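Local coordinates for protein scyllo-inosose 3-dehydrogenase (PDB 3IP1) that catalyses the NAD(+)-dependent oxidation of scyllo-inosose to 3-dehydro-scyllo-inosose, using zinc as cofactor, and probably serves in myo-inositol degradation, at residues Ser192-Thr197 / Pro351-Leu356. Residues are numbered along the deposited sequence; the frame is centred on the assembly and turned at random.
Sequences SLVEPT and PRVISL. With CD (cadmium ion), chain F.
Val353 pushes its CG1 methyl in between Thr197 and Val194, meeting Thr197 CG2 at 3.6 Å and standing 4.1 Å from Val194 CG1. With CG1 anti to the backbone N (chi1 166°), Val353 turns this methyl to the other helix, and the two valine side chains lie alongside, running opposite ways. At the next residue of helix 349-358, Val194 CG2 rests on the CG1 methylene of Ile354 at 3.9 Å. No hydrogen bond joins the two segments; the contact is buried and made of methyls and methylenes.

Behind this first shell, Thr197 is fixed by its hydroxyl: OG1 bonds Leu193 O at 2.6 Å, while Thr197 N reaches the same oxygen from the other face of the carbonyl plane. That double grip closes the first turn of the helix and commits CG2 to Val353. A valine here, with no hydroxyl, would probably leave Leu193 O without its second donor and let the side chain turn more easily away from Val353. Glu195 leaves the same turn with its CB directed away from helix 349-358; its OE1 binds cadmium at 2.7 Å, and a water, His97 and Glu98 are also ligands at this site, which takes zinc as the cofactor. Arg352 forms a salt bridge with Asp215 of a second subunit.

Helix 194-207 leads into strand 216-220 of the parallel Rossmann sheet, and helix 349-358 follows its edge strand 337-340 on the way back to strand 369-371. The contact thus packs together the two chain passages linking the catalytic and nucleotide-binding domains of a zinc-dependent alcohol dehydrogenase. Phe350 and Met357 extend it around Val194, Tyr201 continues it along helix 194-207, and Trp173 of strand 172-174 packs on Ile354 and Pro351.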
loop_
_atom_site.group_PDB
_atom_site.type_symbol
_atom_site.label_atom_id
_atom_site.label_comp_id
_atom_site.label_asym_id
_atom_site.label_seq_id
_atom_site.Cartn_x
_atom_site.Cartn_y
_atom_site.Cartn_z
ATOM N N SER A 192 -4.042 -22.045 -22.891
ATOM C CA SER A 192 -4.216 -23.139 -21.927
ATOM C C SER A 192 -3.314 -22.961 -20.693
ATOM O O SER A 192 -3.548 -23.568 -19.631
ATOM C CB SER A 192 -3.968 -24.509 -22.611
ATOM O OG SER A 192 -2.572 -24.735 -22.869
ATOM N N LEU A 193 -2.305 -22.105 -20.826
ATOM C CA LEU A 193 -1.358 -21.847 -19.760
ATOM C C LEU A 193 -1.668 -20.581 -18.941
ATOM O O LEU A 193 -0.885 -20.215 -18.070
ATOM C CB LEU A 193 0.058 -21.765 -20.354
ATOM C CG LEU A 193 0.630 -23.113 -20.810
ATOM C CD1 LEU A 193 1.725 -22.970 -21.873
ATOM C CD2 LEU A 193 1.154 -23.911 -19.630
ATOM N N VAL A 194 -2.784 -19.902 -19.225
ATOM C CA VAL A 194 -3.081 -18.644 -18.514
ATOM C C VAL A 194 -3.441 -18.916 -17.047
ATOM O O VAL A 194 -2.997 -18.204 -16.134
ATOM C CB VAL A 194 -4.206 -17.825 -19.203
ATOM C CG1 VAL A 194 -4.646 -16.620 -18.309
ATOM C CG2 VAL A 194 -3.747 -17.362 -20.587
ATOM N N GLU A 195 -4.232 -19.956 -16.827
ATOM C CA GLU A 195 -4.643 -20.315 -15.474
ATOM C C GLU A 195 -3.454 -20.618 -14.537
ATOM O O GLU A 195 -3.314 -19.961 -13.504
ATOM C CB GLU A 195 -5.694 -21.444 -15.502
ATOM C CG GLU A 195 -6.424 -21.701 -14.180
ATOM C CD GLU A 195 -5.725 -22.695 -13.265
ATOM O OE1 GLU A 195 -4.788 -23.388 -13.697
ATOM O OE2 GLU A 195 -6.119 -22.789 -12.082
ATOM N N PRO A 196 -2.593 -21.597 -14.879
ATOM C CA PRO A 196 -1.456 -21.804 -13.953
ATOM C C PRO A 196 -0.510 -20.588 -13.872
ATOM O O PRO A 196 0.126 -20.363 -12.831
ATOM C CB PRO A 196 -0.721 -23.019 -14.549
ATOM C CG PRO A 196 -1.181 -23.097 -15.994
ATOM C CD PRO A 196 -2.612 -22.605 -15.965
ATOM N N THR A 197 -0.403 -19.814 -14.950
ATOM C CA THR A 197 0.484 -18.649 -14.937
ATOM C C THR A 197 -0.101 -17.594 -13.994
ATOM O O THR A 197 0.645 -16.893 -13.292
ATOM C CB THR A 197 0.727 -18.070 -16.375
ATOM O OG1 THR A 197 1.297 -19.097 -17.217
ATOM C CG2 THR A 197 1.684 -16.845 -16.340
ATOM N N PRO A 351 -6.267 -10.876 -17.335
ATOM C CA PRO A 351 -5.991 -10.115 -18.556
ATOM C C PRO A 351 -4.582 -9.558 -18.606
ATOM O O PRO A 351 -4.025 -9.407 -19.687
ATOM C CB PRO A 351 -7.045 -8.997 -18.538
ATOM C CG PRO A 351 -7.517 -8.905 -17.120
ATOM C CD PRO A 351 -7.387 -10.295 -16.563
ATOM N N ARG A 352 -3.985 -9.284 -17.453
ATOM C CA ARG A 352 -2.603 -8.838 -17.476
ATOM C C ARG A 352 -1.668 -9.983 -17.860
ATOM O O ARG A 352 -0.675 -9.755 -18.543
ATOM C CB ARG A 352 -2.167 -8.243 -16.126
ATOM C CG ARG A 352 -2.644 -6.815 -15.854
ATOM C CD ARG A 352 -2.157 -6.385 -14.466
ATOM N NE ARG A 352 -2.636 -5.071 -14.036
ATOM C CZ ARG A 352 -3.674 -4.873 -13.227
ATOM N NH1 ARG A 352 -4.390 -5.899 -12.759
ATOM N NH2 ARG A 352 -4.008 -3.641 -12.889
ATOM N N VAL A 353 -1.961 -11.199 -17.400
ATOM C CA VAL A 353 -1.167 -12.364 -17.823
ATOM C C VAL A 353 -1.259 -12.533 -19.349
ATOM O O VAL A 353 -0.270 -12.822 -20.006
ATOM C CB VAL A 353 -1.575 -13.668 -17.108
ATOM C CG1 VAL A 353 -0.966 -14.905 -17.848
ATOM C CG2 VAL A 353 -1.140 -13.615 -15.640
ATOM N N ILE A 354 -2.455 -12.318 -19.896
ATOM C CA ILE A 354 -2.668 -12.378 -21.346
ATOM C C ILE A 354 -1.847 -11.303 -22.095
ATOM O O ILE A 354 -1.165 -11.616 -23.083
ATOM C CB ILE A 354 -4.195 -12.346 -21.701
ATOM C CG1 ILE A 354 -4.859 -13.639 -21.206
ATOM C CG2 ILE A 354 -4.406 -12.141 -23.209
ATOM C CD1 ILE A 354 -6.396 -13.539 -20.929
ATOM N N SER A 355 -1.893 -10.058 -21.604
ATOM C CA SER A 355 -1.119 -8.953 -22.210
ATOM C C SER A 355 0.363 -9.224 -22.143
ATOM O O SER A 355 1.087 -8.934 -23.085
ATOM C CB SER A 355 -1.409 -7.618 -21.529
ATOM O OG SER A 355 -2.764 -7.281 -21.742
ATOM N N LEU A 356 0.801 -9.788 -21.027
ATOM C CA LEU A 356 2.198 -10.139 -20.837
ATOM C C LEU A 356 2.640 -11.170 -21.896
ATOM O O LEU A 356 3.648 -10.984 -22.585
ATOM C CB LEU A 356 2.375 -10.678 -19.419
ATOM C CG LEU A 356 3.620 -10.422 -18.584
ATOM C CD1 LEU A 356 4.319 -9.077 -18.834
ATOM C CD2 LEU A 356 3.238 -10.568 -17.138
HETATM CD CD CD F . -4.277 -25.777 -12.539
HETATM O O HOH W 1 -2.487 -24.544 -11.627
#